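D-glucosaminate-6-phosphate ammonia lyase (Salmonella typhimurium, PDB 7LCE) is a pyridoxal-phosphate-dependent enzyme related to selenocysteine synthases, with an aminotransferase-like fold and its cofactor attached to a lysine. Local coordinates at residues P119-S122 with A123-G127; H163-Q166 with K167-S171; M244-K248 with E249-G253; L258-Y261 with H262-Q265; A331-Y334 with Q335-Q338. One frame throughout, in Å; residues are numbered along the deposited sequence.

Interaction 1: P119-S122 with A123-G127; sequences PVTS and AIRLG
Arg-125 leans back over the turn of helix that holds Thr-121 and Ser-122. Arg-125 CB lies 3.4 Å from Thr-121 O and 3.8 Å from Ser-122 O. CG stands opposite the backbone N (chi1 -153°), and a bend at chi3 turns the guanidinium back along the helix, so that Thr-121 and Arg-125 run side by side in the same direction. At the tip, Arg-125 NH2 comes within 3.8 Å of Thr-121 OG1, and Arg-125 NH1 within 4.0 Å of Ser-122 CA; Thr-121 O faces one side of the guanidinium plane. NH1 is held by the second subunit, another copy of the protein, where Met-96 O accepts a hydrogen bond and Ala-94 O a weak one. Helix 120-126 is the connection of a beta-alpha-beta unit between the neighbouring parallel strands 105-109 and 130-134. Its inner side carries Val-120 and Ile-124, whose CG2 and CD1 meet at 4.1 Å; Ile-124 also packs on Val-106, Met-108 and Ile-131, and both residues on Ile-77 of helix 73-86. Underneath run the i to i+4 backbone bonds: Ile-124 N to Val-120 O, Arg-125 N to Thr-121 O at 2.7 Å, and Leu-126 N to Ser-122 O at 3.0 Å.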
loop_
_atom_site.group_PDB
_atom_site.type_symbol
_atom_site.label_atom_id
_atom_site.label_comp_id
_atom_site.label_asym_id
_atom_site.label_seq_id
_atom_site.Cartn_x
_atom_site.Cartn_y
_atom_site.Cartn_z
ATOM N N PRO A 119 19.921 16.565 -21.140
ATOM C CA PRO A 119 20.410 15.293 -20.599
ATOM C C PRO A 119 19.970 14.114 -21.453
ATOM O O PRO A 119 18.832 14.055 -21.926
ATOM C CB PRO A 119 19.780 15.236 -19.201
ATOM C CG PRO A 119 19.432 16.657 -18.881
ATOM C CD PRO A 119 19.027 17.254 -20.195
ATOM N N VAL A 120 20.893 13.169 -21.649
ATOM C CA VAL A 120 20.570 11.936 -22.358
ATOM C C VAL A 120 19.479 11.163 -21.631
ATOM O O VAL A 120 18.800 10.327 -22.237
ATOM C CB VAL A 120 21.843 11.081 -22.542
ATOM C CG1 VAL A 120 22.389 10.644 -21.190
ATOM C CG2 VAL A 120 21.580 9.886 -23.451
ATOM N N THR A 121 19.287 11.434 -20.336
ATOM C CA THR A 121 18.209 10.798 -19.589
ATOM C C THR A 121 16.842 11.198 -20.127
ATOM O O THR A 121 15.907 10.389 -20.105
ATOM C CB THR A 121 18.304 11.163 -18.107
ATOM O OG1 THR A 121 17.813 12.496 -17.912
ATOM C CG2 THR A 121 19.745 11.100 -17.638
ATOM N N SER A 122 16.703 12.438 -20.606
ATOM C CA SER A 122 15.414 12.892 -21.117
ATOM C C SER A 122 14.988 12.082 -22.334
ATOM O O SER A 122 13.826 11.673 -22.441
ATOM C CB SER A 122 15.473 14.379 -21.456
ATOM O OG SER A 122 15.515 15.165 -20.279
ATOM N N ALA A 123 15.915 11.834 -23.261
ATOM C CA ALA A 123 15.579 11.013 -24.417
ATOM C C ALA A 123 15.224 9.596 -23.985
ATOM O O ALA A 123 14.269 9.002 -24.497
ATOM C CB ALA A 123 16.735 11.009 -25.416
ATOM N N ILE A 124 15.978 9.046 -23.030
ATOM C CA ILE A 124 15.687 7.709 -22.521
ATOM C C ILE A 124 14.315 7.673 -21.858
ATOM O O ILE A 124 13.546 6.722 -22.043
ATOM C CB ILE A 124 16.800 7.255 -21.560
ATOM C CG1 ILE A 124 18.129 7.146 -22.308
ATOM C CG2 ILE A 124 16.452 5.927 -20.916
ATOM C CD1 ILE A 124 19.333 7.093 -21.402
ATOM N N ARG A 125 13.981 8.706 -21.079
ATOM C CA ARG A 125 12.689 8.713 -20.399
ATOM C C ARG A 125 11.531 8.851 -21.382
ATOM O O ARG A 125 10.433 8.350 -21.114
ATOM C CB ARG A 125 12.631 9.836 -19.361
ATOM C CG ARG A 125 11.672 9.551 -18.206
ATOM C CD ARG A 125 11.502 10.754 -17.275
ATOM N NE ARG A 125 12.703 11.050 -16.501
ATOM C CZ ARG A 125 13.510 12.074 -16.739
ATOM N NH1 ARG A 125 13.269 12.933 -17.717
ATOM N NH2 ARG A 125 14.586 12.244 -15.975
ATOM N N LEU A 126 11.747 9.527 -22.514
ATOM C CA LEU A 126 10.690 9.641 -23.514
ATOM C C LEU A 126 10.352 8.289 -24.124
ATOM O O LEU A 126 9.202 8.056 -24.512
ATOM C CB LEU A 126 11.101 10.615 -24.616
ATOM C CG LEU A 126 10.950 12.109 -24.344
ATOM C CD1 LEU A 126 11.534 12.896 -25.499
ATOM C CD2 LEU A 126 9.493 12.471 -24.128
ATOM N N GLY A 127 11.328 7.393 -24.221
ATOM C CA GLY A 127 11.076 6.058 -24.719
ATOM C C GLY A 127 10.505 5.098 -23.708
ATOM O O GLY A 127 10.247 3.938 -24.042
#

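Interaction 2: H163-Q166 with K167-S171; sequences HCVQ and KGMLS
Val-165 is the residue of 163-166 that turns its side chain into the bend made by 167-171. Val-165 CG1, set opposite the backbone N (chi1 -178°), reaches 3.5 Å from Lys-167 O. Met-169 CG lies beside both Val-165 CB, 4.1 Å away, and Val-165 O. The backbone of Val-165 is tied in turn to Gly-111. This loop links strand 153-159 to helix 172-181 within a beta-alpha-beta crossover that returns to parallel strand 186-189; Ser-171 N-caps the helix with its side chain, and its own N is hydrogen-bonded to Asp-174 OD2. Next along the chain, Gln-166 starts away from 167-171 at CB. A bend at chi2 (-63°) folds the amide back, where NE2 gives a weak hydrogen bond to Ser-161 O. The chain then swings round through Gly-168, whose positive phi would jam any side chain against the carbonyl O before it and whose backbone is bonded to Ala-140. On the outer side of the bend Lys-167 extends straight beyond CG and packs on His-337 of the third subunit, while Met-169 also touches Leu-109 of strand 105-109.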
loop_
_atom_site.group_PDB
_atom_site.type_symbol
_atom_site.label_atom_id
_atom_site.label_comp_id
_atom_site.label_asym_id
_atom_site.label_seq_id
_atom_site.Cartn_x
_atom_site.Cartn_y
_atom_site.Cartn_z
ATOM N N HIS A 163 31.947 13.977 -24.181
ATOM C CA HIS A 163 31.237 14.306 -22.949
ATOM C C HIS A 163 31.422 13.227 -21.890
ATOM O O HIS A 163 31.438 13.529 -20.691
ATOM C CB HIS A 163 29.740 14.487 -23.222
ATOM C CG HIS A 163 29.402 15.697 -24.036
ATOM N ND1 HIS A 163 29.771 16.973 -23.667
ATOM C CD2 HIS A 163 28.698 15.827 -25.186
ATOM C CE1 HIS A 163 29.325 17.834 -24.564
ATOM N NE2 HIS A 163 28.670 17.165 -25.495
ATOM N N CYS A 164 31.553 11.970 -22.307
ATOM C CA CYS A 164 31.649 10.864 -21.367
ATOM C C CYS A 164 33.010 10.839 -20.681
ATOM O O CYS A 164 34.006 11.369 -21.182
ATOM C CB CYS A 164 31.409 9.533 -22.077
ATOM S SG CYS A 164 29.826 9.424 -22.924
ATOM N N VAL A 165 33.039 10.204 -19.510
ATOM C CA VAL A 165 34.297 9.969 -18.816
ATOM C C VAL A 165 35.146 9.020 -19.652
ATOM O O VAL A 165 34.683 7.951 -20.072
ATOM C CB VAL A 165 34.042 9.409 -17.408
ATOM C CG1 VAL A 165 35.354 9.220 -16.666
ATOM C CG2 VAL A 165 33.118 10.338 -16.632
ATOM N N GLN A 166 36.391 9.418 -19.915
ATOM C CA GLN A 166 37.246 8.648 -20.816
ATOM C C GLN A 166 37.840 7.430 -20.114
ATOM O O GLN A 166 37.495 6.287 -20.427
ATOM C CB GLN A 166 38.343 9.553 -21.388
ATOM C CG GLN A 166 37.813 10.764 -22.146
ATOM C CD GLN A 166 37.011 10.381 -23.377
ATOM O OE1 GLN A 166 37.246 9.338 -23.989
ATOM N NE2 GLN A 166 36.055 11.226 -23.746
ATOM N N LYS A 167 38.735 7.658 -19.159
ATOM C CA LYS A 167 39.408 6.559 -18.482
ATOM C C LYS A 167 38.575 6.024 -17.323
ATOM O O LYS A 167 37.771 6.740 -16.719
ATOM C CB LYS A 167 40.789 6.991 -17.983
ATOM C CG LYS A 167 41.820 7.149 -19.092
ATOM C CD LYS A 167 43.203 7.435 -18.532
ATOM C CE LYS A 167 44.214 7.666 -19.646
ATOM N NZ LYS A 167 45.591 7.871 -19.115
ATOM N N GLY A 168 38.770 4.739 -17.031
ATOM C CA GLY A 168 38.085 4.064 -15.950
ATOM C C GLY A 168 36.772 3.418 -16.326
ATOM O O GLY A 168 36.174 2.736 -15.482
ATOM N N MET A 169 36.309 3.597 -17.557
ATOM C CA MET A 169 35.039 3.056 -18.009
ATOM C C MET A 169 35.254 1.742 -18.750
ATOM O O MET A 169 36.361 1.420 -19.187
ATOM C CB MET A 169 34.313 4.058 -18.910
ATOM C CG MET A 169 34.025 5.393 -18.241
ATOM S SD MET A 169 32.878 5.270 -16.855
ATOM C CE MET A 169 33.999 5.415 -15.465
ATOM N N LEU A 170 34.170 0.981 -18.884
ATOM C CA LEU A 170 34.220 -0.289 -19.586
ATOM C C LEU A 170 34.326 -0.066 -21.093
ATOM O O LEU A 170 33.958 0.985 -21.623
ATOM C CB LEU A 170 32.982 -1.125 -19.263
ATOM C CG LEU A 170 32.833 -1.554 -17.805
ATOM C CD1 LEU A 170 31.474 -2.189 -17.567
ATOM C CD2 LEU A 170 33.943 -2.518 -17.430
ATOM N N SER A 171 34.836 -1.081 -21.782
ATOM C CA SER A 171 34.981 -1.013 -23.226
ATOM C C SER A 171 33.680 -1.404 -23.914
ATOM O O SER A 171 32.782 -2.000 -23.314
ATOM C CB SER A 171 36.110 -1.928 -23.694
ATOM O OG SER A 171 35.775 -3.285 -23.466
#

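Interaction 3: M244-K248 with E249-G253; sequences MKIGK and ENMVG
This is a buried helix start, where the loop residue Ile-246 reaches across to Asn-250 and Met-251 in the first turn of helix 248-262. Gly-247 holds the N-cap position, so Ile-246 and Met-251 flank the cap as a hydrophobic staple, with CG1 and CG 4.2 Å apart. With CG1 opposite the backbone N (chi1 176°), the isoleucine also brings CG1 to 3.7 Å from Asn-250 CB, the two side chains meeting at a slant. Met-251 carries the apolar surface on to Leu-50, Val-51 and Thr-54 of helix 47-62. The first helical backbone bonds leave Met-251 N for Gly-247 O (3.1 Å, 159° at the hydrogen) and Val-252 N for Lys-248 O. Polar ends are satisfied from outside the turn: Asn-250 ND2 by Thr-219 O, Glu-249 OE2 by Thr-219 OG1 of the second subunit, and Lys-248 NZ by Ala-40 O. Glu-249 and Asn-250 also make weak hydrogen bonds to Asn-250 and Glu-249 of the second subunit, so this helix start lies in the interface with it. With CG between the backbone N and the carbonyl carbon (chi1 71°) and a bend at chi2, the Glu-249 carboxylate folds back beside the cap, where OE2 lies 3.8 Å from Gly-247 CA; OE1 is 4.5 Å from Lys-248 NZ, too far for a salt bridge.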
loop_
_atom_site.group_PDB
_atom_site.type_symbol
_atom_site.label_atom_id
_atom_site.label_comp_id
_atom_site.label_asym_id
_atom_site.label_seq_id
_atom_site.Cartn_x
_atom_site.Cartn_y
_atom_site.Cartn_z
ATOM N N MET A 244 8.179 13.219 -33.054
ATOM C CA MET A 244 9.565 13.461 -33.433
ATOM C C MET A 244 9.706 13.320 -34.942
ATOM O O MET A 244 10.543 12.552 -35.429
ATOM C CB MET A 244 10.494 12.483 -32.712
ATOM C CG MET A 244 10.239 12.385 -31.219
ATOM S SD MET A 244 10.966 10.909 -30.483
ATOM C CE MET A 244 10.366 11.060 -28.799
ATOM N N LYS A 245 8.887 14.059 -35.686
ATOM C CA LYS A 245 8.700 13.791 -37.105
ATOM C C LYS A 245 9.832 14.356 -37.949
ATOM O O LYS A 245 10.321 15.463 -37.705
ATOM C CB LYS A 245 7.365 14.364 -37.581
ATOM C CG LYS A 245 6.793 13.645 -38.793
ATOM C CD LYS A 245 5.573 14.361 -39.342
ATOM C CE LYS A 245 4.972 13.595 -40.507
ATOM N NZ LYS A 245 3.918 14.382 -41.200
ATOM N N ILE A 246 10.245 13.578 -38.944
ATOM C CA ILE A 246 11.082 14.055 -40.036
ATOM C C ILE A 246 10.328 13.791 -41.332
ATOM O O ILE A 246 9.798 12.692 -41.534
ATOM C CB ILE A 246 12.474 13.388 -40.041
ATOM C CG1 ILE A 246 13.276 13.835 -41.265
ATOM C CG2 ILE A 246 12.370 11.869 -39.988
ATOM C CD1 ILE A 246 14.709 13.359 -41.261
ATOM N N GLY A 247 10.260 14.799 -42.195
ATOM C CA GLY A 247 9.492 14.694 -43.415
ATOM C C GLY A 247 10.244 14.005 -44.531
ATOM O O GLY A 247 11.409 13.627 -44.408
ATOM N N LYS A 248 9.539 13.832 -45.652
ATOM C CA LYS A 248 10.144 13.206 -46.823
ATOM C C LYS A 248 11.305 14.027 -47.365
ATOM O O LYS A 248 12.242 13.467 -47.948
ATOM C CB LYS A 248 9.090 13.001 -47.911
ATOM C CG LYS A 248 8.237 14.231 -48.186
ATOM C CD LYS A 248 7.248 13.986 -49.316
ATOM C CE LYS A 248 6.354 15.196 -49.539
ATOM N NZ LYS A 248 7.127 16.464 -49.651
ATOM N N GLU A 249 11.271 15.348 -47.181
ATOM C CA GLU A 249 12.310 16.192 -47.763
ATOM C C GLU A 249 13.653 15.967 -47.076
ATOM O O GLU A 249 14.685 15.855 -47.748
ATOM C CB GLU A 249 11.888 17.665 -47.706
ATOM C CG GLU A 249 11.876 18.312 -46.322
ATOM C CD GLU A 249 10.677 17.909 -45.483
ATOM O OE1 GLU A 249 9.754 17.263 -46.023
ATOM O OE2 GLU A 249 10.660 18.241 -44.280
ATOM N N ASN A 250 13.664 15.886 -45.743
ATOM C CA ASN A 250 14.908 15.668 -45.017
ATOM C C ASN A 250 15.315 14.200 -44.971
ATOM O O ASN A 250 16.504 13.908 -44.808
ATOM C CB ASN A 250 14.793 16.230 -43.599
ATOM C CG ASN A 250 14.868 17.746 -43.568
ATOM O OD1 ASN A 250 14.705 18.407 -44.594
ATOM N ND2 ASN A 250 15.113 18.304 -42.390
ATOM N N MET A 251 14.362 13.275 -45.111
ATOM C CA MET A 251 14.725 11.876 -45.306
ATOM C C MET A 251 15.583 11.719 -46.554
ATOM O O MET A 251 16.651 11.096 -46.517
ATOM C CB MET A 251 13.468 11.013 -45.406
ATOM C CG MET A 251 12.772 10.763 -44.087
ATOM S SD MET A 251 11.218 9.868 -44.296
ATOM C CE MET A 251 11.806 8.276 -44.867
ATOM N N VAL A 252 15.133 12.296 -47.670
ATOM C CA VAL A 252 15.920 12.270 -48.900
ATOM C C VAL A 252 17.211 13.059 -48.717
ATOM O O VAL A 252 18.272 12.670 -49.221
ATOM C CB VAL A 252 15.084 12.807 -50.076
ATOM C CG1 VAL A 252 15.931 12.921 -51.333
ATOM C CG2 VAL A 252 13.877 11.915 -50.316
ATOM N N GLY A 253 17.139 14.178 -47.992
ATOM C CA GLY A 253 18.325 14.992 -47.782
ATOM C C GLY A 253 19.440 14.239 -47.082
ATOM O O GLY A 253 20.613 14.378 -47.438
#

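Interaction 4: L258-Y261 with H262-Q265; sequences LENY and HQGQ
Glu-259, His-262 and Gln-263 meet on the last turn of helix 248-262, a C-terminal helix end closed by Gly-264, which leaves the helical conformation with a positive phi of 113°. Among the side-chain ends, Glu-259 OE2 sits at the edge of the His-262 ring, near its plane and 3.8 Å from CD2, with the carboxylate turned 65° against the ring. The same oxygen is 3.9 Å from Gln-263 CG. The glutamine side chain extends straight beyond CG and crosses the glutamate at about a right angle, with Gln-263 NE2 4.0 Å from Glu-259 CG; the amide and carboxylate planes are 66° apart. The glutamate gets there by a bend at chi2 after setting CG opposite its backbone N. Under these side chains the backbone is held by His-262 N bonded to Leu-258 O and Gln-263 N to Glu-259 O, each at 2.9 Å, and by a weak bond from Gly-264 N to Tyr-261 O.

Further out, Tyr-61 of helix 47-62 is hydrogen-bonded through its OH to Glu-259 OE1, and it also packs against His-262 and Leu-258. On another flank of the turn, Tyr-261 meets Phe-215 edge-to-face; Phe-215 lies two residues beyond Lys-213, which carries pyridoxal phosphate, so the helix end adjoins the cofactor-bearing loop. A bound calcium ion lies about 5 Å from the Glu-259 side chain. Past the glycine, Gln-265 starts its side chain toward the helix, and its NE2 approaches the tyrosine ring obliquely, 4.2 Å from Tyr-261 CE1.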
loop_
_atom_site.group_PDB
_atom_site.type_symbol
_atom_site.label_atom_id
_atom_site.label_comp_id
_atom_site.label_asym_id
_atom_site.label_seq_id
_atom_site.Cartn_x
_atom_site.Cartn_y
_atom_site.Cartn_z
ATOM N N LEU A 258 24.660 11.662 -47.300
ATOM C CA LEU A 258 25.560 10.536 -47.077
ATOM C C LEU A 258 26.389 10.230 -48.319
ATOM O O LEU A 258 27.586 9.933 -48.213
ATOM C CB LEU A 258 24.762 9.307 -46.647
ATOM C CG LEU A 258 24.266 9.321 -45.202
ATOM C CD1 LEU A 258 23.517 8.042 -44.886
ATOM C CD2 LEU A 258 25.429 9.516 -44.242
ATOM N N GLU A 259 25.776 10.292 -49.504
ATOM C CA GLU A 259 26.536 10.069 -50.731
ATOM C C GLU A 259 27.517 11.207 -50.986
ATOM O O GLU A 259 28.628 10.977 -51.476
ATOM C CB GLU A 259 25.591 9.894 -51.921
ATOM C CG GLU A 259 26.297 9.531 -53.221
ATOM C CD GLU A 259 27.043 8.209 -53.137
ATOM O OE1 GLU A 259 26.556 7.292 -52.444
ATOM O OE2 GLU A 259 28.119 8.087 -53.763
ATOM N N ASN A 260 27.125 12.441 -50.657
ATOM C CA ASN A 260 28.039 13.571 -50.798
ATOM C C ASN A 260 29.218 13.454 -49.841
ATOM O O ASN A 260 30.307 13.963 -50.131
ATOM C CB ASN A 260 27.290 14.883 -50.569
ATOM C CG ASN A 260 28.071 16.091 -51.049
ATOM O OD1 ASN A 260 28.831 16.693 -50.292
ATOM N ND2 ASN A 260 27.884 16.454 -52.314
ATOM N N TYR A 261 29.013 12.808 -48.694
ATOM C CA TYR A 261 30.101 12.548 -47.760
ATOM C C TYR A 261 30.967 11.384 -48.235
ATOM O O TYR A 261 32.187 11.391 -48.037
ATOM C CB TYR A 261 29.520 12.270 -46.372
ATOM C CG TYR A 261 30.528 12.078 -45.263
ATOM C CD1 TYR A 261 31.098 13.173 -44.623
ATOM C CD2 TYR A 261 30.892 10.807 -44.836
ATOM C CE1 TYR A 261 32.012 13.006 -43.599
ATOM C CE2 TYR A 261 31.806 10.631 -43.813
ATOM C CZ TYR A 261 32.362 11.733 -43.198
ATOM O OH TYR A 261 33.273 11.564 -42.179
ATOM N N HIS A 262 30.345 10.381 -48.866
ATOM C CA HIS A 262 31.081 9.221 -49.363
ATOM C C HIS A 262 31.943 9.558 -50.576
ATOM O O HIS A 262 33.018 8.973 -50.748
ATOM C CB HIS A 262 30.101 8.097 -49.709
ATOM C CG HIS A 262 30.750 6.886 -50.307
ATOM N ND1 HIS A 262 31.509 6.005 -49.568
ATOM C CD2 HIS A 262 30.748 6.410 -51.575
ATOM C CE1 HIS A 262 31.949 5.039 -50.355
ATOM N NE2 HIS A 262 31.502 5.261 -51.579
ATOM N N GLN A 263 31.497 10.492 -51.420
ATOM C CA GLN A 263 32.282 10.885 -52.587
ATOM C C GLN A 263 33.619 11.501 -52.203
ATOM O O GLN A 263 34.558 11.473 -53.007
ATOM C CB GLN A 263 31.495 11.866 -53.457
ATOM C CG GLN A 263 30.357 11.238 -54.245
ATOM C CD GLN A 263 29.504 12.274 -54.952
ATOM O OE1 GLN A 263 29.786 13.472 -54.895
ATOM N NE2 GLN A 263 28.454 11.816 -55.626
ATOM N N GLY A 264 33.724 12.049 -51.009
ATOM C CA GLY A 264 34.941 12.687 -50.562
ATOM C C GLY A 264 34.745 14.182 -50.394
ATOM O O GLY A 264 33.886 14.804 -51.032
ATOM N N GLN A 265 35.554 14.767 -49.517
ATOM C CA GLN A 265 35.501 16.192 -49.231
ATOM C C GLN A 265 36.911 16.757 -49.274
ATOM O O GLN A 265 37.837 16.172 -48.702
ATOM C CB GLN A 265 34.848 16.452 -47.869
ATOM C CG GLN A 265 35.454 15.652 -46.727
ATOM C CD GLN A 265 34.765 15.912 -45.404
ATOM O OE1 GLN A 265 33.691 16.512 -45.357
ATOM N NE2 GLN A 265 35.378 15.456 -44.317
#

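Interaction 5: A331-Y334 with Q335-Q338; sequences ARKY and QLHQ
Two torsions fold Gln-335 back on Tyr-334: chi1 of -62° sets CG opposite the carbonyl carbon, and chi2 of 81° bends the amide round until OE1 lies 3.4 Å from Tyr-334 CB. Gln-335 NE2 donates to a water at 2.6 Å. Arg-332 NH2 donates to the same water at 3.2 Å, in the plane of its guanidinium, so the water bridges the two side chains. The arginine also spreads over one face of the Tyr-334 ring, NH2 standing 3.7 Å above the ring plane near its centre. Lys-333 to Leu-336 form a type I beta turn in the loop between strands 327-331 and 340-343, with a long, weak bond from Leu-336 N to Lys-333 O. Leu-336 CD2 touches Lys-333 CB at 3.8 Å, and the leucine packs on Phe-341 of strand 340-343 and on Ala-315, Gln-316 and Glu-319 of helix 315-324. Lys-333 itself bends away at chi3, its NZ making a weak, long ion pair with Glu-319. Further on, the His-337 ring presents its edge to Tyr-334 O, 3.6 Å from ND1, while Gln-338 CG lies over one of its faces.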
loop_
_atom_site.group_PDB
_atom_site.type_symbol
_atom_site.label_atom_id
_atom_site.label_comp_id
_atom_site.label_asym_id
_atom_site.label_seq_id
_atom_site.Cartn_x
_atom_site.Cartn_y
_atom_site.Cartn_z
ATOM N N ALA A 331 34.924 31.806 -32.946
ATOM C CA ALA A 331 36.170 31.055 -32.971
ATOM C C ALA A 331 36.216 30.041 -31.831
ATOM O O ALA A 331 35.360 30.024 -30.943
ATOM C CB ALA A 331 37.366 32.006 -32.884
ATOM N N ARG A 332 37.243 29.191 -31.860
ATOM C CA ARG A 332 37.442 28.217 -30.795
ATOM C C ARG A 332 38.030 28.926 -29.582
ATOM O O ARG A 332 39.121 29.502 -29.658
ATOM C CB ARG A 332 38.362 27.089 -31.257
ATOM C CG ARG A 332 37.725 26.102 -32.221
ATOM C CD ARG A 332 38.724 25.042 -32.671
ATOM N NE ARG A 332 39.167 24.175 -31.585
ATOM C CZ ARG A 332 38.573 23.042 -31.241
ATOM N NH1 ARG A 332 37.494 22.607 -31.873
ATOM N NH2 ARG A 332 39.075 22.324 -30.240
ATOM N N LYS A 333 37.308 28.882 -28.464
ATOM C CA LYS A 333 37.699 29.562 -27.237
ATOM C C LYS A 333 38.142 28.583 -26.155
ATOM O O LYS A 333 38.036 28.880 -24.963
ATOM C CB LYS A 333 36.563 30.450 -26.735
ATOM C CG LYS A 333 35.190 29.813 -26.804
ATOM C CD LYS A 333 34.115 30.823 -26.444
ATOM C CE LYS A 333 34.302 31.330 -25.020
ATOM N NZ LYS A 333 33.314 32.383 -24.658
ATOM N N TYR A 334 38.635 27.410 -26.556
ATOM C CA TYR A 334 39.010 26.385 -25.586
ATOM C C TYR A 334 40.174 26.853 -24.719
ATOM O O TYR A 334 40.064 26.918 -23.489
ATOM C CB TYR A 334 39.354 25.083 -26.313
ATOM C CG TYR A 334 38.145 24.353 -26.864
ATOM C CD1 TYR A 334 37.439 24.858 -27.951
ATOM C CD2 TYR A 334 37.711 23.161 -26.298
ATOM C CE1 TYR A 334 36.334 24.196 -28.458
ATOM C CE2 TYR A 334 36.607 22.491 -26.799
ATOM C CZ TYR A 334 35.923 23.013 -27.879
ATOM O OH TYR A 334 34.825 22.351 -28.379
ATOM N N GLN A 335 41.301 27.186 -25.342
ATOM C CA GLN A 335 42.474 27.669 -24.616
ATOM C C GLN A 335 42.502 29.189 -24.525
ATOM O O GLN A 335 43.570 29.805 -24.574
ATOM C CB GLN A 335 43.753 27.139 -25.259
ATOM C CG GLN A 335 43.900 25.622 -25.246
ATOM C CD GLN A 335 43.125 24.939 -26.356
ATOM O OE1 GLN A 335 42.621 25.591 -27.270
ATOM N NE2 GLN A 335 43.026 23.616 -26.280
ATOM N N LEU A 336 41.329 29.816 -24.390
ATOM C CA LEU A 336 41.262 31.272 -24.306
ATOM C C LEU A 336 41.951 31.796 -23.053
ATOM O O LEU A 336 42.475 32.917 -23.054
ATOM C CB LEU A 336 39.802 31.725 -24.344
ATOM C CG LEU A 336 39.492 33.095 -24.948
ATOM C CD1 LEU A 336 39.979 33.174 -26.382
ATOM C CD2 LEU A 336 38.001 33.375 -24.878
ATOM N N HIS A 337 41.963 31.005 -21.976
ATOM C CA HIS A 337 42.660 31.416 -20.762
ATOM C C HIS A 337 44.167 31.489 -20.976
ATOM O O HIS A 337 44.843 32.298 -20.331
ATOM C CB HIS A 337 42.335 30.459 -19.614
ATOM C CG HIS A 337 42.744 29.042 -19.869
ATOM N ND1 HIS A 337 42.049 28.204 -20.717
ATOM C CD2 HIS A 337 43.778 28.311 -19.387
ATOM C CE1 HIS A 337 42.636 27.021 -20.745
ATOM N NE2 HIS A 337 43.688 27.060 -19.947
ATOM N N GLN A 338 44.708 30.659 -21.865
ATOM C CA GLN A 338 46.128 30.683 -22.184
ATOM C C GLN A 338 46.508 31.813 -23.132
ATOM O O GLN A 338 47.677 31.906 -23.522
ATOM C CB GLN A 338 46.548 29.341 -22.790
ATOM C CG GLN A 338 46.254 28.142 -21.904
ATOM C CD GLN A 338 46.499 26.823 -22.610
ATOM O OE1 GLN A 338 47.137 26.778 -23.662
ATOM N NE2 GLN A 338 45.990 25.740 -22.034
HETATM O O HOH W 1 41.476 23.252 -28.291
#

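Interactions 1 and 3 touch directly, Leu-126 CD1 lying 4.0 Å from Met-244 CE; both face the second subunit and adjoin one another there, although their centres are 22 Å apart. Interactions 3 and 4 lie at the start and end of helix 248-262, their centres 19 Å apart; the first is buried, the second at the surface beside a calcium ion and the loop carrying the pyridoxal-phosphate lysine. Within the chain, interaction 2 comes to about 8 Å between nearest atoms from both interaction 1 and interaction 5, touching neither. Across the subunit boundary, Lys-167 of interaction 2 packs on His-337 of interaction 5 in the third subunit.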